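Local coordinates for autoinducer 2-binding protein LsrB (Clostridium saccharobutylicum DSM 13864, PDB 6DSP) that binds the quorum-sensing signal autoinducer 2 as an LsrB-type receptor of the bacterial solute-binding protein family, at residues Val22-Ile27 with Trp50-Asp55; Gln77-Ile82 with Ala102-Thr107; Ile220-Ser225 with Val245-Phe250; Gly249-Asn254 with Thr266-Trp271. All blocks are in the same frame, centred on the assembly; numbering follows the deposited sequence.

How the interactions relate
Interactions 1 and 2 belong to the parallel part of one mixed sheet at one end of the chain, where strands 23-27 and 81-84 are neighbours. They touch through backbone bonds and the Thr25-Thr79 hydroxyl pair. Both are only partly buried, and a water bridges the two segments in each. Interactions 3 and 4 are fully buried, lie about 9 Å apart between centres, share Gly249 and Phe250, and both reach the bound signal. Interaction 3, on the far side of the chain's centre from 1 and 2, is another beta-alpha-beta pairing, ending in a ligand loop. Interaction 4 has a single backbone bridge and relies mainly on aromatic rings and glycine backbone.

Interaction 1 (Val22-Ile27 with Trp50-Asp55); sequences VTVTFI and WGFKVD
Val24 and Asp55 are bonded through their backbones in the first beta-alpha-beta unit of the chain, in which helix 34-50 is the crossover between parallel strands 23-27 and 53-56. Val24 O accepts from Asp55 N at 2.8 Å, and Val24 N donates to Lys53 O. The ladder continues from Lys53 N to Val22 O at one end and from Phe26 N to Asp55 O at the other.

Side chains alternate between the two faces. On one, Asp55 CB meets Thr23 CG2 at 4.1 Å, the two side chains crossing obliquely, while the start of Lys53 runs beside Thr23 before its end leads away. On the other, Val24 CG2, anti to the carbonyl carbon and beside the backbone N, touches Phe52 CE2 at 3.9 Å; the Phe52 ring is itself stacked with Tyr285 of helix 273-288. Val54 CG1 packs closely on Phe26 CB, at 3.5 Å.

The carboxylate of Asp55 is joined to the neighbouring strand through solvent. A water donates to Asp55 OD2 at 2.7 Å and also bonds Thr25 OG1, whose other partner is Thr79 OG1.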
loop_
_atom_site.group_PDB
_atom_site.type_symbol
_atom_site.label_atom_id
_atom_site.label_comp_id
_atom_site.label_asym_id
_atom_site.label_seq_id
_atom_site.Cartn_x
_atom_site.Cartn_y
_atom_site.Cartn_z
ATOM N N VAL A 22 17.119 -14.907 15.854
ATOM C CA VAL A 22 15.714 -14.710 15.479
ATOM C C VAL A 22 15.577 -14.647 13.976
ATOM O O VAL A 22 16.393 -14.009 13.303
ATOM C CB VAL A 22 15.148 -13.421 16.118
ATOM C CG1 VAL A 22 13.746 -13.151 15.656
ATOM C CG2 VAL A 22 15.199 -13.527 17.627
ATOM N N THR A 23 14.548 -15.314 13.453
ATOM C CA THR A 23 14.169 -15.198 12.054
ATOM C C THR A 23 12.765 -14.618 11.978
ATOM O O THR A 23 11.838 -15.107 12.642
ATOM C CB THR A 23 14.211 -16.556 11.339
ATOM O OG1 THR A 23 15.558 -17.057 11.303
ATOM C CG2 THR A 23 13.685 -16.422 9.912
ATOM N N VAL A 24 12.627 -13.573 11.164
ATOM C CA VAL A 24 11.330 -13.003 10.798
ATOM C C VAL A 24 11.027 -13.390 9.360
ATOM O O VAL A 24 11.843 -13.143 8.465
ATOM C CB VAL A 24 11.341 -11.468 10.928
ATOM C CG1 VAL A 24 9.980 -10.907 10.527
ATOM C CG2 VAL A 24 11.730 -11.042 12.343
ATOM N N THR A 25 9.850 -13.983 9.128
ATOM C CA THR A 25 9.389 -14.280 7.770
ATOM C C THR A 25 8.606 -13.066 7.274
ATOM O O THR A 25 7.615 -12.656 7.900
ATOM C CB THR A 25 8.519 -15.537 7.736
ATOM O OG1 THR A 25 9.243 -16.636 8.312
ATOM C CG2 THR A 25 8.113 -15.874 6.316
ATOM N N PHE A 26 9.100 -12.450 6.212
ATOM C CA PHE A 26 8.541 -11.212 5.677
ATOM C C PHE A 26 7.729 -11.590 4.448
ATOM O O PHE A 26 8.292 -12.075 3.451
ATOM C CB PHE A 26 9.692 -10.257 5.341
ATOM C CG PHE A 26 9.269 -8.888 4.843
ATOM C CD1 PHE A 26 8.329 -8.134 5.538
ATOM C CD2 PHE A 26 9.879 -8.310 3.743
ATOM C CE1 PHE A 26 8.029 -6.822 5.129
ATOM C CE2 PHE A 26 9.555 -7.022 3.331
ATOM C CZ PHE A 26 8.609 -6.291 4.010
ATOM N N ILE A 27 6.423 -11.376 4.516
ATOM C CA ILE A 27 5.497 -11.875 3.501
ATOM C C ILE A 27 4.854 -10.694 2.776
ATOM O O ILE A 27 4.165 -9.877 3.407
ATOM C CB ILE A 27 4.412 -12.788 4.098
ATOM C CG1 ILE A 27 5.057 -13.938 4.890
ATOM C CG2 ILE A 27 3.490 -13.297 2.971
ATOM C CD1 ILE A 27 4.066 -14.830 5.622
ATOM N N TRP A 50 21.018 -4.925 12.100
ATOM C CA TRP A 50 20.427 -5.201 13.400
ATOM C C TRP A 50 20.795 -6.573 13.939
ATOM O O TRP A 50 20.637 -6.804 15.139
ATOM C CB TRP A 50 18.912 -5.099 13.303
ATOM C CG TRP A 50 18.398 -3.696 13.089
ATOM C CD1 TRP A 50 18.915 -2.543 13.601
ATOM C CD2 TRP A 50 17.233 -3.318 12.328
ATOM N NE1 TRP A 50 18.148 -1.465 13.186
ATOM C CE2 TRP A 50 17.106 -1.919 12.421
ATOM C CE3 TRP A 50 16.292 -4.032 11.580
ATOM C CZ2 TRP A 50 16.076 -1.209 11.779
ATOM C CZ3 TRP A 50 15.249 -3.333 10.959
ATOM C CH2 TRP A 50 15.155 -1.931 11.063
ATOM N N GLY A 51 21.268 -7.484 13.093
ATOM C CA GLY A 51 21.701 -8.786 13.565
ATOM C C GLY A 51 20.643 -9.864 13.643
ATOM O O GLY A 51 20.742 -10.748 14.503
ATOM N N PHE A 52 19.635 -9.837 12.774
ATOM C CA PHE A 52 18.689 -10.940 12.699
ATOM C C PHE A 52 18.380 -11.205 11.235
ATOM O O PHE A 52 18.708 -10.408 10.359
ATOM C CB PHE A 52 17.426 -10.673 13.538
ATOM C CG PHE A 52 16.573 -9.539 13.039
ATOM C CD1 PHE A 52 16.750 -8.245 13.524
ATOM C CD2 PHE A 52 15.563 -9.770 12.104
ATOM C CE1 PHE A 52 15.946 -7.189 13.071
ATOM C CE2 PHE A 52 14.738 -8.730 11.656
ATOM C CZ PHE A 52 14.926 -7.427 12.141
ATOM N N LYS A 53 17.762 -12.345 10.980
ATOM C CA LYS A 53 17.463 -12.791 9.631
ATOM C C LYS A 53 16.035 -12.429 9.240
ATOM O O LYS A 53 15.090 -12.634 10.007
ATOM C CB LYS A 53 17.600 -14.310 9.537
ATOM C CG LYS A 53 17.391 -14.843 8.148
ATOM C CD LYS A 53 18.437 -14.258 7.217
ATOM C CE LYS A 53 18.179 -14.602 5.751
ATOM N NZ LYS A 53 19.332 -14.150 4.928
ATOM N N VAL A 54 15.878 -11.938 8.015
ATOM C CA VAL A 54 14.574 -11.764 7.398
ATOM C C VAL A 54 14.491 -12.724 6.225
ATOM O O VAL A 54 15.281 -12.626 5.278
ATOM C CB VAL A 54 14.369 -10.320 6.930
ATOM C CG1 VAL A 54 13.072 -10.223 6.099
ATOM C CG2 VAL A 54 14.308 -9.399 8.141
ATOM N N ASP A 55 13.561 -13.673 6.306
ATOM C CA ASP A 55 13.301 -14.631 5.243
ATOM C C ASP A 55 12.123 -14.125 4.411
ATOM O O ASP A 55 10.976 -14.200 4.846
ATOM C CB ASP A 55 13.028 -16.009 5.847
ATOM C CG ASP A 55 12.728 -17.075 4.793
ATOM O OD1 ASP A 55 12.929 -16.828 3.590
ATOM O OD2 ASP A 55 12.300 -18.168 5.193
HETATM O O HOH W 1 10.363 -18.636 6.952
#

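Interaction 2 (Gln77-Ile82 with Ala102-Thr107); sequences QGTNAI and AGVTVT
Ala81 pairs with Thr105 and Ile82 with Val106 in parallel register, the ladder running from Thr105 N to Asn80 O, from Ile82 N to Thr105 O and from Thr107 N to Ile82 O. The first pair is close, its CA atoms (Ala81 and Thr105) 4.4 Å apart. Gly78 and Gly103 each close the preceding helix with a Schellman motif, so both strands follow tight helix ends.

Val104 packs just ahead of the ladder. Its CG1 lies 3.7 Å from Ala81 CA and also meets CG1 and CD1 of Ile82. Thr79 CG2 touches the same methyl, the Thr79 and Val104 side chains crossing at about a right angle, and Val104 CG2 sits 3.4 Å from Thr79 O.

Two polar groups add to the backbone bonds. Thr107 OG1, placed between the backbone N and the carbonyl carbon (chi1 63°), donates to Ile82 O at 3.1 Å, so that this oxygen is gripped by both the N-H and the hydroxyl of one residue. A water donates to Asn80 O and Gly103 O and accepts from Thr105 OG1 at 2.7 Å, linking the loops that lead into the two strands with the first residue of the second, Thr105.

The unit is a beta-alpha-beta crossover through helix 89-101, which covers Val106. Ile82 packs on Ile71 of helix 64-76, Ala81 and Thr107 rest on Ala284 of helix 273-288, and strand 23-27 flanks strand 81-84.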
loop_
_atom_site.group_PDB
_atom_site.type_symbol
_atom_site.label_atom_id
_atom_site.label_comp_id
_atom_site.label_asym_id
_atom_site.label_seq_id
_atom_site.Cartn_x
_atom_site.Cartn_y
_atom_site.Cartn_z
ATOM N N GLN A 77 8.300 -24.589 9.709
ATOM C CA GLN A 77 9.749 -24.533 9.702
ATOM C C GLN A 77 10.327 -23.898 10.955
ATOM O O GLN A 77 11.556 -23.842 11.084
ATOM C CB GLN A 77 10.220 -23.791 8.461
ATOM C CG GLN A 77 9.895 -24.548 7.207
ATOM C CD GLN A 77 10.321 -23.803 5.968
ATOM O OE1 GLN A 77 10.660 -22.614 6.025
ATOM N NE2 GLN A 77 10.335 -24.503 4.836
ATOM N N GLY A 78 9.478 -23.437 11.880
ATOM C CA GLY A 78 9.981 -22.895 13.129
ATOM C C GLY A 78 10.354 -21.432 13.086
ATOM O O GLY A 78 11.183 -20.996 13.898
ATOM N N THR A 79 9.751 -20.646 12.184
ATOM C CA THR A 79 10.056 -19.227 12.190
ATOM C C THR A 79 9.661 -18.640 13.538
ATOM O O THR A 79 8.744 -19.127 14.218
ATOM C CB THR A 79 9.327 -18.492 11.057
ATOM O OG1 THR A 79 9.940 -17.212 10.906
ATOM C CG2 THR A 79 7.812 -18.294 11.351
ATOM N N ASN A 80 10.352 -17.581 13.933
ATOM C CA ASN A 80 10.008 -16.947 15.199
ATOM C C ASN A 80 8.934 -15.887 15.064
ATOM O O ASN A 80 8.241 -15.590 16.053
ATOM C CB ASN A 80 11.254 -16.308 15.823
ATOM C CG ASN A 80 12.378 -17.309 15.971
ATOM O OD1 ASN A 80 13.375 -17.240 15.263
ATOM N ND2 ASN A 80 12.187 -18.287 16.848
ATOM N N ALA A 81 8.806 -15.295 13.887
ATOM C CA ALA A 81 7.897 -14.168 13.715
ATOM C C ALA A 81 7.519 -14.086 12.256
ATOM O O ALA A 81 8.258 -14.537 11.383
ATOM C CB ALA A 81 8.540 -12.855 14.170
ATOM N N ILE A 82 6.379 -13.440 12.001
ATOM C CA ILE A 82 5.886 -13.138 10.664
ATOM C C ILE A 82 5.579 -11.651 10.625
ATOM O O ILE A 82 5.016 -11.106 11.580
ATOM C CB ILE A 82 4.612 -13.949 10.368
ATOM C CG1 ILE A 82 4.957 -15.438 10.170
ATOM C CG2 ILE A 82 3.850 -13.379 9.182
ATOM C CD1 ILE A 82 3.739 -16.356 10.179
ATOM N N ALA A 102 1.257 -21.515 17.778
ATOM C CA ALA A 102 2.543 -22.194 17.650
ATOM C C ALA A 102 3.692 -21.399 18.266
ATOM O O ALA A 102 4.846 -21.869 18.234
ATOM C CB ALA A 102 2.846 -22.520 16.181
ATOM N N GLY A 103 3.411 -20.220 18.838
ATOM C CA GLY A 103 4.455 -19.421 19.446
ATOM C C GLY A 103 5.053 -18.374 18.528
ATOM O O GLY A 103 6.048 -17.729 18.900
ATOM N N VAL A 104 4.494 -18.187 17.343
ATOM C CA VAL A 104 5.042 -17.234 16.377
ATOM C C VAL A 104 4.476 -15.847 16.653
ATOM O O VAL A 104 3.272 -15.691 16.835
ATOM C CB VAL A 104 4.702 -17.686 14.948
ATOM C CG1 VAL A 104 5.184 -16.700 13.937
ATOM C CG2 VAL A 104 5.342 -19.069 14.694
ATOM N N THR A 105 5.355 -14.854 16.699
ATOM C CA THR A 105 4.931 -13.455 16.847
ATOM C C THR A 105 4.406 -12.960 15.503
ATOM O O THR A 105 5.075 -13.114 14.477
ATOM C CB THR A 105 6.136 -12.605 17.248
ATOM O OG1 THR A 105 6.554 -13.002 18.557
ATOM C CG2 THR A 105 5.793 -11.108 17.211
ATOM N N VAL A 106 3.186 -12.446 15.486
ATOM C CA VAL A 106 2.538 -11.997 14.254
ATOM C C VAL A 106 2.476 -10.471 14.227
ATOM O O VAL A 106 1.920 -9.849 15.146
ATOM C CB VAL A 106 1.132 -12.603 14.092
ATOM C CG1 VAL A 106 0.458 -12.073 12.839
ATOM C CG2 VAL A 106 1.201 -14.160 14.080
ATOM N N THR A 107 3.039 -9.880 13.178
ATOM C CA THR A 107 2.904 -8.448 12.921
ATOM C C THR A 107 2.457 -8.255 11.479
ATOM O O THR A 107 2.565 -9.167 10.642
ATOM C CB THR A 107 4.229 -7.669 13.129
ATOM O OG1 THR A 107 5.219 -8.122 12.198
ATOM C CG2 THR A 107 4.751 -7.788 14.576
HETATM O O HOH W 2 7.663 -15.424 18.993
#

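Interaction 3 (Ile220-Ser225 with Val245-Phe250); sequences IICNDS and VTITGF. With PAV ((2R,4S)-2-methyl-2,3,3,4-tetrahydroxytetrahydrofuran), chain C.
Cys222 and Thr248 lie at the tight part of this contact, where parallel strands 219-222 and 246-249 of a beta-alpha-beta unit are joined through helix 227-237. Cys222 N donates to Thr248 O at 2.8 Å, and Cys222 CB lies 3.4 Å from the same oxygen. Gly249 CA comes within 3.1 Å of Cys222 O, an approach made possible by the missing side chain, since a beta carbon here would collide with that carbonyl. Farther back, Ile220 and Ile247 share a face, on which Cys222 SG also touches Ile247 CG2 at 4.2 Å.

Beyond Gly249 the pairing loosens. After a last bond from Phe250 N to Cys222 O, Asn223 forms the centre of an inverse gamma turn, and Phe250 approaches Asn223 mainly by packing. The loop turns instead to the bound autoinducer: Ser225 N donates to its ring oxygen O5 at 2.9 Å, and Phe250 sets a ring edge near O2.

Asp224 OD2 accepts from Thr226 N and Ala227 N at the start of the helix, while OD1 accepts from Gln168 NE2. The capping carboxylate is thus placed to hold the turn that carries the Ser225 N-H, and the bond to O5, an ether oxygen that can only accept, depends on where that backbone lies.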
loop_
_atom_site.group_PDB
_atom_site.type_symbol
_atom_site.label_atom_id
_atom_site.label_comp_id
_atom_site.label_asym_id
_atom_site.label_seq_id
_atom_site.Cartn_x
_atom_site.Cartn_y
_atom_site.Cartn_z
ATOM N N ILE A 220 -8.104 9.064 -13.474
ATOM C CA ILE A 220 -8.146 7.663 -13.020
ATOM C C ILE A 220 -7.230 7.562 -11.818
ATOM O O ILE A 220 -6.027 7.821 -11.941
ATOM C CB ILE A 220 -7.709 6.673 -14.121
ATOM C CG1 ILE A 220 -8.476 6.937 -15.434
ATOM C CG2 ILE A 220 -7.937 5.210 -13.602
ATOM C CD1 ILE A 220 -7.970 6.114 -16.603
ATOM N N ILE A 221 -7.806 7.233 -10.656
ATOM C CA ILE A 221 -7.039 7.153 -9.410
ATOM C C ILE A 221 -6.629 5.696 -9.239
ATOM O O ILE A 221 -7.477 4.837 -8.994
ATOM C CB ILE A 221 -7.861 7.632 -8.194
ATOM C CG1 ILE A 221 -8.388 9.079 -8.412
ATOM C CG2 ILE A 221 -7.000 7.551 -6.945
ATOM C CD1 ILE A 221 -9.373 9.504 -7.318
ATOM N N CYS A 222 -5.330 5.439 -9.334
ATOM C CA CYS A 222 -4.790 4.072 -9.349
ATOM C C CYS A 222 -4.040 3.812 -8.043
ATOM O O CYS A 222 -2.802 3.828 -8.022
ATOM C CB CYS A 222 -3.852 3.919 -10.544
ATOM S SG CYS A 222 -4.737 4.146 -12.105
ATOM N N ASN A 223 -4.794 3.563 -6.954
ATOM C CA ASN A 223 -4.221 3.371 -5.623
ATOM C C ASN A 223 -3.684 1.956 -5.403
ATOM O O ASN A 223 -4.047 1.280 -4.438
ATOM C CB ASN A 223 -5.239 3.737 -4.536
ATOM C CG ASN A 223 -6.612 3.071 -4.749
ATOM O OD1 ASN A 223 -7.154 3.069 -5.865
ATOM N ND2 ASN A 223 -7.191 2.570 -3.672
ATOM N N ASP A 224 -2.808 1.519 -6.313
ATOM C CA ASP A 224 -2.212 0.190 -6.279
ATOM C C ASP A 224 -0.982 0.208 -7.180
ATOM O O ASP A 224 -1.012 0.767 -8.281
ATOM C CB ASP A 224 -3.211 -0.856 -6.753
ATOM C CG ASP A 224 -2.543 -2.212 -6.959
ATOM O OD1 ASP A 224 -2.228 -2.862 -5.932
ATOM O OD2 ASP A 224 -2.287 -2.586 -8.129
ATOM N N SER A 225 0.093 -0.441 -6.716
ATOM C CA SER A 225 1.394 -0.410 -7.372
ATOM C C SER A 225 1.439 -1.166 -8.706
ATOM O O SER A 225 2.427 -1.025 -9.436
ATOM C CB SER A 225 2.498 -0.912 -6.459
ATOM O OG SER A 225 2.348 -2.286 -6.219
ATOM N N VAL A 245 -5.459 12.955 -20.402
ATOM C CA VAL A 245 -6.130 12.315 -19.277
ATOM C C VAL A 245 -5.187 12.369 -18.089
ATOM O O VAL A 245 -3.958 12.332 -18.253
ATOM C CB VAL A 245 -6.516 10.859 -19.623
ATOM C CG1 VAL A 245 -5.254 9.997 -19.898
ATOM C CG2 VAL A 245 -7.354 10.246 -18.510
ATOM N N THR A 246 -5.756 12.481 -16.889
ATOM C CA THR A 246 -4.935 12.541 -15.694
ATOM C C THR A 246 -4.967 11.201 -14.978
ATOM O O THR A 246 -6.028 10.721 -14.590
ATOM C CB THR A 246 -5.380 13.654 -14.747
ATOM O OG1 THR A 246 -5.216 14.930 -15.416
ATOM C CG2 THR A 246 -4.585 13.618 -13.443
ATOM N N ILE A 247 -3.788 10.606 -14.804
ATOM C CA ILE A 247 -3.608 9.347 -14.095
ATOM C C ILE A 247 -2.719 9.637 -12.901
ATOM O O ILE A 247 -1.671 10.271 -13.051
ATOM C CB ILE A 247 -2.954 8.307 -15.019
ATOM C CG1 ILE A 247 -3.907 7.941 -16.164
ATOM C CG2 ILE A 247 -2.548 7.053 -14.206
ATOM C CD1 ILE A 247 -3.215 7.353 -17.373
ATOM N N THR A 248 -3.132 9.175 -11.722
ATOM C CA THR A 248 -2.259 9.276 -10.561
ATOM C C THR A 248 -2.486 8.043 -9.713
ATOM O O THR A 248 -3.314 7.193 -10.055
ATOM C CB THR A 248 -2.488 10.579 -9.774
ATOM O OG1 THR A 248 -1.397 10.777 -8.868
ATOM C CG2 THR A 248 -3.821 10.576 -9.032
ATOM N N GLY A 249 -1.742 7.923 -8.619
ATOM C CA GLY A 249 -1.840 6.723 -7.815
ATOM C C GLY A 249 -0.590 6.539 -6.993
ATOM O O GLY A 249 0.160 7.487 -6.759
ATOM N N PHE A 250 -0.400 5.299 -6.535
ATOM C CA PHE A 250 0.739 4.948 -5.696
ATOM C C PHE A 250 1.612 3.898 -6.383
ATOM O O PHE A 250 1.108 2.825 -6.768
ATOM C CB PHE A 250 0.265 4.360 -4.364
ATOM C CG PHE A 250 -0.400 5.356 -3.427
ATOM C CD1 PHE A 250 0.000 6.717 -3.358
ATOM C CD2 PHE A 250 -1.397 4.910 -2.564
ATOM C CE1 PHE A 250 -0.608 7.581 -2.445
ATOM C CE2 PHE A 250 -1.999 5.770 -1.642
ATOM C CZ PHE A 250 -1.602 7.109 -1.588
HETATM O O2 PAV C . -0.728 1.018 -3.156
HETATM C C2 PAV C . 0.199 -0.023 -2.782
HETATM C C1 PAV C . 1.673 0.404 -2.953
HETATM O O5 PAV C . 0.023 -1.075 -3.884
HETATM C C5 PAV C . 0.406 -2.270 -3.355
HETATM C C4 PAV C . 0.614 -2.068 -1.842
HETATM O O4 PAV C . 0.019 -3.136 -1.110
HETATM C C3 PAV C . -0.039 -0.700 -1.621
HETATM O O3 PAV C . 0.559 -0.040 -0.539
HETATM O O13 PAV C . -1.428 -0.850 -1.427
#

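Interaction 4 (Gly249-Asn254 with Thr266-Trp271); sequences GFASPN and TRWGLW. With PAV ((2R,4S)-2-methyl-2,3,3,4-tetrahydroxytetrahydrofuran), chain C.
Phe250 and Trp271 form the apolar centre, a T-shaped pair with ring centroids 5.1 Å apart and planes at 75°. Trp271 presents its edge to the Phe250 face: CZ3 stands 3.7 Å above the Phe250 plane, over its centre. Leu270 extends this core, its CG over a face of the Trp271 ring and its CD2 3.7 Å from Ser252 CA, while CD1 comes to 3.9 Å from methyl carbon C1 of the bound signal.

Farther out, Trp268 turns the edge of its indole to the loop. Its CZ2 meets Pro253 CA at 3.8 Å, and NE1 makes a weak bond to Ala251 O at 3.2 Å, bent to 124° at the hydrogen.

The polar edge is backbone. Gly269 N donates to Gly249 O and Ala251 N to Gly269 O, a single bridge around Phe250 and Gly269 that joins the loop to strand 268-270. Gly269 O also lies at the Phe250 ring edge, 3.4 Å from CD1. Gly249 N, buried here, has no partner in the model.

On the pocket side ligand O3 lies in the plane at the edge of the Trp271 ring, 3.4 Å from CZ2. The chemistry implies a division of labour: this wall contributes shape and apolar surface, whereas Lys29, Asp110, Asp167, Gln168 and Ser225 supply hydrogen bonds to the signal.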
loop_
_atom_site.group_PDB
_atom_site.type_symbol
_atom_site.label_atom_id
_atom_site.label_comp_id
_atom_site.label_asym_id
_atom_site.label_seq_id
_atom_site.Cartn_x
_atom_site.Cartn_y
_atom_site.Cartn_z
ATOM N N GLY A 249 -1.742 7.923 -8.619
ATOM C CA GLY A 249 -1.840 6.723 -7.815
ATOM C C GLY A 249 -0.590 6.539 -6.993
ATOM O O GLY A 249 0.160 7.487 -6.759
ATOM N N PHE A 250 -0.400 5.299 -6.535
ATOM C CA PHE A 250 0.739 4.948 -5.696
ATOM C C PHE A 250 1.612 3.898 -6.383
ATOM O O PHE A 250 1.108 2.825 -6.768
ATOM C CB PHE A 250 0.265 4.360 -4.364
ATOM C CG PHE A 250 -0.400 5.356 -3.427
ATOM C CD1 PHE A 250 0.000 6.717 -3.358
ATOM C CD2 PHE A 250 -1.397 4.910 -2.564
ATOM C CE1 PHE A 250 -0.608 7.581 -2.445
ATOM C CE2 PHE A 250 -1.999 5.770 -1.642
ATOM C CZ PHE A 250 -1.602 7.109 -1.588
ATOM N N ALA A 251 2.925 4.155 -6.445
ATOM C CA ALA A 251 3.878 3.150 -6.911
ATOM C C ALA A 251 5.271 3.633 -6.563
ATOM O O ALA A 251 5.512 4.838 -6.446
ATOM C CB ALA A 251 3.766 2.900 -8.424
ATOM N N SER A 252 6.196 2.684 -6.399
ATOM C CA SER A 252 7.578 3.063 -6.162
ATOM C C SER A 252 8.125 3.799 -7.392
ATOM O O SER A 252 7.754 3.504 -8.534
ATOM C CB SER A 252 8.429 1.860 -5.731
ATOM O OG SER A 252 8.248 0.737 -6.589
ATOM N N PRO A 253 8.999 4.781 -7.183
ATOM C CA PRO A 253 9.310 5.718 -8.278
ATOM C C PRO A 253 10.060 5.113 -9.448
ATOM O O PRO A 253 9.799 5.515 -10.591
ATOM C CB PRO A 253 10.103 6.825 -7.571
ATOM C CG PRO A 253 10.652 6.151 -6.313
ATOM C CD PRO A 253 9.579 5.191 -5.890
ATOM N N ASN A 254 10.990 4.173 -9.217
ATOM C CA ASN A 254 11.706 3.630 -10.369
ATOM C C ASN A 254 10.742 3.025 -11.388
ATOM O O ASN A 254 10.998 3.105 -12.597
ATOM C CB ASN A 254 12.741 2.579 -9.952
ATOM C CG ASN A 254 13.985 3.177 -9.311
ATOM O OD1 ASN A 254 14.118 4.390 -9.158
ATOM N ND2 ASN A 254 14.913 2.305 -8.913
ATOM N N THR A 266 1.940 13.096 -14.835
ATOM C CA THR A 266 2.688 14.167 -14.212
ATOM C C THR A 266 3.137 13.833 -12.803
ATOM O O THR A 266 4.211 14.276 -12.387
ATOM C CB THR A 266 1.777 15.422 -14.141
ATOM O OG1 THR A 266 1.318 15.743 -15.463
ATOM C CG2 THR A 266 2.520 16.606 -13.551
ATOM N N ARG A 267 2.340 13.080 -12.040
ATOM C CA ARG A 267 2.496 13.092 -10.595
ATOM C C ARG A 267 1.901 11.813 -10.026
ATOM O O ARG A 267 0.824 11.389 -10.446
ATOM C CB ARG A 267 1.750 14.318 -10.033
ATOM C CG ARG A 267 1.713 14.415 -8.519
ATOM C CD ARG A 267 0.967 15.697 -8.105
ATOM N NE ARG A 267 1.736 16.917 -8.319
ATOM C CZ ARG A 267 1.590 17.744 -9.362
ATOM N NH1 ARG A 267 0.708 17.466 -10.327
ATOM N NH2 ARG A 267 2.333 18.848 -9.433
ATOM N N TRP A 268 2.594 11.229 -9.050
ATOM C CA TRP A 268 2.085 10.074 -8.304
ATOM C C TRP A 268 2.787 10.109 -6.960
ATOM O O TRP A 268 3.627 10.973 -6.722
ATOM C CB TRP A 268 2.341 8.758 -9.077
ATOM C CG TRP A 268 3.776 8.312 -9.062
ATOM C CD1 TRP A 268 4.292 7.305 -8.311
ATOM C CD2 TRP A 268 4.854 8.830 -9.853
ATOM N NE1 TRP A 268 5.627 7.179 -8.554
ATOM C CE2 TRP A 268 6.014 8.116 -9.481
ATOM C CE3 TRP A 268 4.961 9.863 -10.809
ATOM C CZ2 TRP A 268 7.268 8.386 -10.033
ATOM C CZ3 TRP A 268 6.219 10.123 -11.365
ATOM C CH2 TRP A 268 7.349 9.387 -10.973
ATOM N N GLY A 269 2.445 9.174 -6.070
ATOM C CA GLY A 269 3.022 9.194 -4.743
ATOM C C GLY A 269 3.429 7.835 -4.212
ATOM O O GLY A 269 3.094 6.781 -4.772
ATOM N N LEU A 270 4.128 7.886 -3.086
ATOM C CA LEU A 270 4.396 6.698 -2.276
ATOM C C LEU A 270 4.937 7.191 -0.942
ATOM O O LEU A 270 4.405 8.159 -0.378
ATOM C CB LEU A 270 5.333 5.690 -2.968
ATOM C CG LEU A 270 5.139 4.257 -2.415
ATOM C CD1 LEU A 270 3.889 3.562 -2.954
ATOM C CD2 LEU A 270 6.397 3.422 -2.678
ATOM N N TRP A 271 5.948 6.509 -0.421
ATOM C CA TRP A 271 6.508 6.678 0.917
ATOM C C TRP A 271 7.712 5.739 0.918
ATOM O O TRP A 271 7.940 5.010 -0.057
ATOM C CB TRP A 271 5.472 6.291 2.008
ATOM C CG TRP A 271 4.846 4.941 1.766
ATOM C CD1 TRP A 271 5.380 3.723 2.110
ATOM C CD2 TRP A 271 3.626 4.657 1.065
ATOM N NE1 TRP A 271 4.574 2.701 1.667
ATOM C CE2 TRP A 271 3.483 3.240 1.021
ATOM C CE3 TRP A 271 2.619 5.451 0.505
ATOM C CZ2 TRP A 271 2.378 2.623 0.426
ATOM C CZ3 TRP A 271 1.527 4.829 -0.091
ATOM C CH2 TRP A 271 1.422 3.422 -0.130
HETATM O O2 PAV C . -0.728 1.018 -3.156
HETATM C C2 PAV C . 0.199 -0.023 -2.782
HETATM C C1 PAV C . 1.673 0.404 -2.953
HETATM O O5 PAV C . 0.023 -1.075 -3.884
HETATM C C5 PAV C . 0.406 -2.270 -3.355
HETATM C C4 PAV C . 0.614 -2.068 -1.842
HETATM O O4 PAV C . 0.019 -3.136 -1.110
HETATM C C3 PAV C . -0.039 -0.700 -1.621
HETATM O O3 PAV C . 0.559 -0.040 -0.539
HETATM O O13 PAV C . -1.428 -0.850 -1.427
#